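Local coordinates for dihydrolipoyl dehydrogenase (Elizabethkingia anophelis NUHP1, PDB 6UZI) that catalyses the NAD(+)-dependent oxidation of protein-bound dihydrolipoyl groups to lipoyl groups, using one FAD per subunit, at the interface of chains A and B. Residues are numbered along the deposited sequence; one frame, centred on the assembly and turned at random. Chains: chain A/B, Dihydrolipoyl dehydrogenase.

Contact 1: the interface of chains A and B. Residues chain A 329-330, 356, 358, 360; chain B 450-453.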
loop_
_atom_site.group_PDB
_atom_site.type_symbol
_atom_site.label_atom_id
_atom_site.label_comp_id
_atom_site.label_asym_id
_atom_site.label_seq_id
_atom_site.Cartn_x
_atom_site.Cartn_y
_atom_site.Cartn_z
ATOM N N ALA A 329 -15.492 -8.654 -6.669
ATOM C CA ALA A 329 -14.779 -9.502 -7.620
ATOM C C ALA A 329 -13.988 -10.592 -6.903
ATOM O O ALA A 329 -13.995 -11.755 -7.323
ATOM C CB ALA A 329 -13.869 -8.655 -8.510
ATOM N N HIS A 330 -13.265 -10.233 -5.838
ATOM C CA HIS A 330 -12.528 -11.257 -5.110
ATOM C C HIS A 330 -13.445 -12.196 -4.337
ATOM O O HIS A 330 -13.046 -13.329 -4.048
ATOM C CB HIS A 330 -11.500 -10.625 -4.169
ATOM C CG HIS A 330 -12.049 -9.555 -3.280
ATOM N ND1 HIS A 330 -12.486 -8.340 -3.761
ATOM C CD2 HIS A 330 -12.223 -9.514 -1.939
ATOM C CE1 HIS A 330 -12.903 -7.594 -2.755
ATOM N NE2 HIS A 330 -12.761 -8.286 -1.637
ATOM N N PRO A 356 -12.681 -8.296 2.397
ATOM C CA PRO A 356 -12.622 -6.832 2.475
ATOM C C PRO A 356 -13.416 -6.164 1.365
ATOM O O PRO A 356 -13.637 -6.727 0.291
ATOM C CB PRO A 356 -11.125 -6.537 2.326
ATOM C CG PRO A 356 -10.637 -7.669 1.427
ATOM C CD PRO A 356 -11.441 -8.883 1.849
ATOM N N VAL A 358 -13.483 -2.450 -0.825
ATOM C CA VAL A 358 -12.629 -1.312 -1.145
ATOM C C VAL A 358 -13.396 -0.319 -2.013
ATOM O O VAL A 358 -14.146 -0.705 -2.917
ATOM C CB VAL A 358 -11.324 -1.756 -1.838
ATOM C CG1 VAL A 358 -10.493 -0.553 -2.238
ATOM C CG2 VAL A 358 -10.509 -2.640 -0.911
ATOM N N TYR A 360 -12.312 2.845 -4.436
ATOM C CA TYR A 360 -11.072 3.282 -5.061
ATOM C C TYR A 360 -11.025 4.780 -5.335
ATOM O O TYR A 360 -10.354 5.211 -6.279
ATOM C CB TYR A 360 -10.830 2.484 -6.341
ATOM C CG TYR A 360 -10.499 1.034 -6.067
ATOM C CD1 TYR A 360 -9.181 0.596 -6.042
ATOM C CD2 TYR A 360 -11.501 0.111 -5.805
ATOM C CE1 TYR A 360 -8.876 -0.726 -5.794
ATOM C CE2 TYR A 360 -11.204 -1.209 -5.552
ATOM C CZ TYR A 360 -9.891 -1.625 -5.548
ATOM O OH TYR A 360 -9.595 -2.949 -5.293
ATOM N N SER B 450 -8.774 -13.946 1.686
ATOM C CA SER B 450 -9.323 -13.015 0.709
ATOM C C SER B 450 -8.393 -11.826 0.505
ATOM O O SER B 450 -7.984 -11.164 1.462
ATOM C CB SER B 450 -10.703 -12.530 1.165
ATOM O OG SER B 450 -11.325 -11.716 0.182
ATOM N N HIS B 451 -8.047 -11.563 -0.750
ATOM C CA HIS B 451 -7.310 -10.361 -1.118
ATOM C C HIS B 451 -8.161 -9.514 -2.059
ATOM O O HIS B 451 -8.632 -10.004 -3.091
ATOM C CB HIS B 451 -5.961 -10.721 -1.752
ATOM C CG HIS B 451 -4.969 -11.276 -0.772
ATOM N ND1 HIS B 451 -5.195 -12.433 -0.055
ATOM C CD2 HIS B 451 -3.742 -10.841 -0.400
ATOM C CE1 HIS B 451 -4.154 -12.681 0.719
ATOM N NE2 HIS B 451 -3.256 -11.733 0.524
ATOM N N ALA B 452 -8.345 -8.245 -1.701
ATOM C CA ALA B 452 -9.196 -7.354 -2.478
ATOM C C ALA B 452 -8.757 -7.319 -3.935
ATOM O O ALA B 452 -7.564 -7.349 -4.241
ATOM C CB ALA B 452 -9.163 -5.940 -1.888
ATOM N N HIS B 453 -9.739 -7.293 -4.833
ATOM C CA HIS B 453 -9.505 -7.225 -6.263
ATOM C C HIS B 453 -10.114 -5.951 -6.832
ATOM O O HIS B 453 -11.283 -5.651 -6.553
ATOM C CB HIS B 453 -10.098 -8.451 -6.967
ATOM C CG HIS B 453 -9.903 -8.444 -8.451
ATOM N ND1 HIS B 453 -8.901 -9.155 -9.074
ATOM C CD2 HIS B 453 -10.594 -7.827 -9.437
ATOM C CE1 HIS B 453 -8.975 -8.965 -10.379
ATOM N NE2 HIS B 453 -9.995 -8.166 -10.625
#

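Contact 2: the interface of chains A and B. Residues chain A 70, 75, 78, 80, 397; chain B 64, 67, 95.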
loop_
_atom_site.group_PDB
_atom_site.type_symbol
_atom_site.label_atom_id
_atom_site.label_comp_id
_atom_site.label_asym_id
_atom_site.label_seq_id
_atom_site.Cartn_x
_atom_site.Cartn_y
_atom_site.Cartn_z
ATOM N N ASN A 70 -3.126 16.204 -9.436
ATOM C CA ASN A 70 -1.886 16.685 -8.840
ATOM C C ASN A 70 -1.291 17.811 -9.671
ATOM O O ASN A 70 -0.943 18.873 -9.140
ATOM C CB ASN A 70 -0.894 15.532 -8.700
ATOM C CG ASN A 70 -1.372 14.483 -7.730
ATOM O OD1 ASN A 70 -1.918 14.801 -6.673
ATOM N ND2 ASN A 70 -1.182 13.214 -8.089
ATOM N N PHE A 75 1.520 20.749 -8.228
ATOM C CA PHE A 75 2.834 20.763 -8.865
ATOM C C PHE A 75 3.642 22.000 -8.484
ATOM O O PHE A 75 4.861 21.914 -8.290
ATOM C CB PHE A 75 2.691 20.663 -10.383
ATOM C CG PHE A 75 2.725 19.254 -10.903
ATOM C CD1 PHE A 75 2.507 18.181 -10.054
ATOM C CD2 PHE A 75 2.993 19.002 -12.240
ATOM C CE1 PHE A 75 2.540 16.882 -10.537
ATOM C CE2 PHE A 75 3.030 17.712 -12.727
ATOM C CZ PHE A 75 2.804 16.648 -11.875
ATOM N N HIS A 78 5.054 21.400 -5.216
ATOM C CA HIS A 78 6.093 20.392 -5.370
ATOM C C HIS A 78 7.330 20.930 -6.073
ATOM O O HIS A 78 8.323 20.203 -6.172
ATOM C CB HIS A 78 5.556 19.177 -6.136
ATOM C CG HIS A 78 4.940 18.128 -5.260
ATOM N ND1 HIS A 78 5.619 17.536 -4.215
ATOM C CD2 HIS A 78 3.713 17.555 -5.280
ATOM C CE1 HIS A 78 4.833 16.654 -3.624
ATOM N NE2 HIS A 78 3.674 16.640 -4.257
ATOM N N ILE A 80 7.404 21.953 -9.341
ATOM C CA ILE A 80 7.342 21.594 -10.752
ATOM C C ILE A 80 6.645 22.719 -11.499
ATOM O O ILE A 80 5.479 23.032 -11.226
ATOM C CB ILE A 80 6.612 20.261 -10.966
ATOM C CG1 ILE A 80 7.340 19.143 -10.229
ATOM C CG2 ILE A 80 6.485 19.959 -12.454
ATOM C CD1 ILE A 80 6.572 17.849 -10.184
ATOM N N ALA A 397 4.886 14.115 4.061
ATOM C CA ALA A 397 5.863 14.193 2.983
ATOM C C ALA A 397 5.202 14.111 1.615
ATOM O O ALA A 397 5.680 14.738 0.663
ATOM C CB ALA A 397 6.911 13.094 3.137
ATOM N N SER B 64 8.291 14.312 -4.666
ATOM C CA SER B 64 8.315 15.411 -5.621
ATOM C C SER B 64 8.975 14.995 -6.929
ATOM O O SER B 64 8.474 15.321 -8.012
ATOM C CB SER B 64 9.038 16.612 -5.010
ATOM O OG SER B 64 8.332 17.115 -3.890
ATOM N N HIS B 67 6.738 12.726 -9.167
ATOM C CA HIS B 67 5.759 13.525 -9.896
ATOM C C HIS B 67 6.377 14.114 -11.159
ATOM O O HIS B 67 5.785 14.059 -12.243
ATOM C CB HIS B 67 5.226 14.646 -9.002
ATOM C CG HIS B 67 4.175 14.211 -8.029
ATOM N ND1 HIS B 67 3.092 13.441 -8.392
ATOM C CD2 HIS B 67 4.033 14.458 -6.705
ATOM C CE1 HIS B 67 2.330 13.229 -7.332
ATOM N NE2 HIS B 67 2.880 13.836 -6.297
ATOM N N ARG B 95 9.782 23.217 0.238
ATOM C CA ARG B 95 8.641 22.435 0.698
ATOM C C ARG B 95 9.090 21.319 1.628
ATOM O O ARG B 95 8.451 21.069 2.657
ATOM C CB ARG B 95 7.870 21.850 -0.490
ATOM C CG ARG B 95 6.616 21.075 -0.092
ATOM C CD ARG B 95 6.047 20.256 -1.237
ATOM N NE ARG B 95 6.703 18.958 -1.377
ATOM C CZ ARG B 95 6.362 17.875 -0.683
ATOM N NH1 ARG B 95 6.998 16.727 -0.872
ATOM N NH2 ARG B 95 5.382 17.936 0.205
#

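Contact 3: the interface of chains A and B. Residues chain A 82-85; chain B 81-83, 85.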
loop_
_atom_site.group_PDB
_atom_site.type_symbol
_atom_site.label_atom_id
_atom_site.label_comp_id
_atom_site.label_asym_id
_atom_site.label_seq_id
_atom_site.Cartn_x
_atom_site.Cartn_y
_atom_site.Cartn_z
ATOM N N ILE A 82 4.920 24.042 -14.636
ATOM C CA ILE A 82 4.196 23.715 -15.859
ATOM C C ILE A 82 3.123 24.772 -16.063
ATOM O O ILE A 82 2.798 25.543 -15.158
ATOM C CB ILE A 82 3.536 22.316 -15.829
ATOM C CG1 ILE A 82 2.610 22.188 -14.615
ATOM C CG2 ILE A 82 4.584 21.215 -15.845
ATOM C CD1 ILE A 82 1.574 21.109 -14.755
ATOM N N ASP A 83 2.582 24.810 -17.274
ATOM C CA ASP A 83 1.418 25.637 -17.544
ATOM C C ASP A 83 0.163 24.843 -17.193
ATOM O O ASP A 83 0.234 23.679 -16.793
ATOM C CB ASP A 83 1.416 26.114 -18.999
ATOM C CG ASP A 83 1.655 24.985 -19.990
ATOM O OD1 ASP A 83 1.687 23.810 -19.566
ATOM O OD2 ASP A 83 1.826 25.274 -21.194
ATOM N N GLU A 84 -0.998 25.481 -17.324
ATOM C CA GLU A 84 -2.263 24.840 -17.005
ATOM C C GLU A 84 -2.396 23.532 -17.783
ATOM O O GLU A 84 -2.369 23.552 -19.025
ATOM C CB GLU A 84 -3.427 25.772 -17.329
ATOM C CG GLU A 84 -4.002 26.493 -16.113
ATOM C CD GLU A 84 -5.012 25.646 -15.354
ATOM O OE1 GLU A 84 -6.164 25.528 -15.832
ATOM O OE2 GLU A 84 -4.654 25.092 -14.289
ATOM N N PRO A 85 -2.518 22.391 -17.105
ATOM C CA PRO A 85 -2.652 21.118 -17.822
ATOM C C PRO A 85 -4.014 21.010 -18.481
ATOM O O PRO A 85 -5.012 21.536 -17.985
ATOM C CB PRO A 85 -2.481 20.068 -16.716
ATOM C CG PRO A 85 -2.919 20.767 -15.478
ATOM C CD PRO A 85 -2.510 22.204 -15.644
ATOM N N LEU B 81 -2.152 16.859 -21.228
ATOM C CA LEU B 81 -1.421 17.714 -22.158
ATOM C C LEU B 81 -0.709 18.828 -21.401
ATOM O O LEU B 81 -1.354 19.730 -20.861
ATOM C CB LEU B 81 -2.368 18.295 -23.206
ATOM C CG LEU B 81 -3.157 17.274 -24.027
ATOM C CD1 LEU B 81 -4.250 17.948 -24.850
ATOM C CD2 LEU B 81 -2.214 16.470 -24.921
ATOM N N ILE B 82 0.625 18.766 -21.377
ATOM C CA ILE B 82 1.464 19.824 -20.828
ATOM C C ILE B 82 2.680 19.985 -21.728
ATOM O O ILE B 82 2.991 19.129 -22.557
ATOM C CB ILE B 82 1.928 19.546 -19.377
ATOM C CG1 ILE B 82 2.664 18.212 -19.296
ATOM C CG2 ILE B 82 0.759 19.565 -18.399
ATOM C CD1 ILE B 82 3.549 18.097 -18.092
ATOM N N ASP B 83 3.377 21.101 -21.554
ATOM C CA ASP B 83 4.668 21.261 -22.196
ATOM C C ASP B 83 5.735 20.618 -21.311
ATOM O O ASP B 83 5.440 20.062 -20.250
ATOM C CB ASP B 83 4.953 22.738 -22.464
ATOM C CG ASP B 83 4.701 23.617 -21.249
ATOM O OD1 ASP B 83 4.438 23.068 -20.156
ATOM O OD2 ASP B 83 4.755 24.860 -21.391
ATOM N N PRO B 85 8.006 19.811 -18.567
ATOM C CA PRO B 85 8.071 20.337 -17.201
ATOM C C PRO B 85 9.481 20.781 -16.844
ATOM O O PRO B 85 10.476 20.219 -17.313
ATOM C CB PRO B 85 7.626 19.146 -16.342
ATOM C CG PRO B 85 7.981 17.950 -17.155
ATOM C CD PRO B 85 7.777 18.354 -18.588
#

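Contact 1: the interface of chains A and B
A:His330 turns one face of its imidazole toward the B:Ser450-B:His453 loop, and B:Ala452 sits on it: the alanine CA lies over the middle of the ring, 3.5 Å from its centroid, in a CH-pi contact. From the same side the backbone N of B:His453 comes within 3.1 Å of A:His330 ND1. The N-H points toward ND1 from well above the ring plane, so any hydrogen bond is probably weak. At the ring's edge, B:Ser450 OG lies in plane beside CD2. Rotation of the imidazole is set within chain A, where NE2 donates in its own ring plane to the carbonyl O of A:Pro356 at 2.6 Å. The methyl of B:Ala452 points away toward A:Val358, meeting CG2 at 3.7 Å, with A:Pro356 CG alongside. B:His453, the proton-acceptor histidine, extends its ring with CG anti to the backbone N (chi1 180°), which brings CD2 to 3.5 Å from A:Ala329 CB. The site joins the first turn of chain A helix 329-343, beside the FAD pocket, to the chain B loop ahead of helix 458-469, by which one subunit lends its catalytic histidine to the other's flavin site.

Contact 2: the interface of chains A and B
B:His67, on helix 55-73, is wedged among A:Asn70, A:Phe75, A:His78 and A:Ile80. Its imidazole leans on one face of A:His78 with the CD2 edge, toward the rim; the two ring planes are about 51° apart, and B:His67 CD2 lies 3.4 Å from A:His78 CD2. On the far edge, CE1 meets the carboxamide ND2 of A:Asn70 at 3.6 Å, amide and ring inclined to each other. CB of B:His67 meets A:Phe75 CE1 and A:Ile80 CD1 on one side, 3.7 Å from A:Ile80 CD1; that same CD1 also rests over the centre of the A:Phe75 ring, making one apolar patch of the three side chains. A:His78 is the second much-buried residue. Its ND1 shares a hydrogen bond of 2.8 Å with the hydroxyl OG of B:Ser64, one turn before B:His67, while its CE1 lies over the rim of the B:Arg95 guanidinium. B:Arg95 bends at chi3 (84°), which swings the guanidinium past A:His78 toward A:Ala397. The carbonyl there, near the C-terminal end of helix 393-398, would probably attract the guanidinium. Both terminal nitrogens donate hydrogen bonds to A:Ala397 O in the guanidinium plane: NH1 at 2.8 Å, nearly in line with the carbonyl bond, and NH2 at 3.2 Å from above the carbonyl plane.

Contact 3: the interface of chains A and B
The carboxylates of A:Asp83 and B:Asp83 lie face to face, their planes 7° apart, like oxygens nearly over each other and the two CG atoms offset to opposite sides, while the side chains arrive from opposite directions. OD1 of A:Asp83 is 2.9 Å from OD1 of B:Asp83, and OD2 of A:Asp83 is 3.0 Å from OD2 of B:Asp83. Two ionised carboxylates can only accept, so the pair as modelled is a clash; a proton on one acid might ease the charge but would lie in its own plane and would not bridge these stacked oxygens. Protons are not seen, and at this resolution the exact separation is doubtful. CG of A:Asp83 stands between the backbone N and the carbonyl carbon (chi1 49°), as in the other copy, which directs both acids inward toward the two-fold axis. Hydrophobic pairs flank the acids. CG2 of A:Ile82 packs on CB of B:Pro85 at 3.7 Å, and CG2 of B:Ile82 does the same on CB of A:Pro85. The contact joins the turns that link strand 80-81 to strand 86-87 in the two subunits. Beside it the carbonyl O of B:Leu81 approaches CA of A:Pro85 at 3.6 Å. The isoleucines themselves touch, CD1 of B:Ile82 lying 4.0 Å from CG2 of A:Ile82.

Contacts 2 and 3 are neighbours, their C-alpha centres about 14 Å apart, and are joined through the chain: strand 80-81 contributes to both, with A:Ile80 in contact 2 and B:Leu81 in contact 3. Contact 1 lies farther off, about 30 Å from contact 2 and 35 Å from contact 3. Helix 55-73, which begins at the redox-active disulfide, supplies both chains in contact 2. Contacts 1 and 2 have twins by the two-fold symmetry, whereas contact 3 straddles the axis itself. Contacts 2 and 3 together join the subunits at one end of the dimer, by helices and loops, while contact 1 and its twin each complete one active site with residues of both subunits.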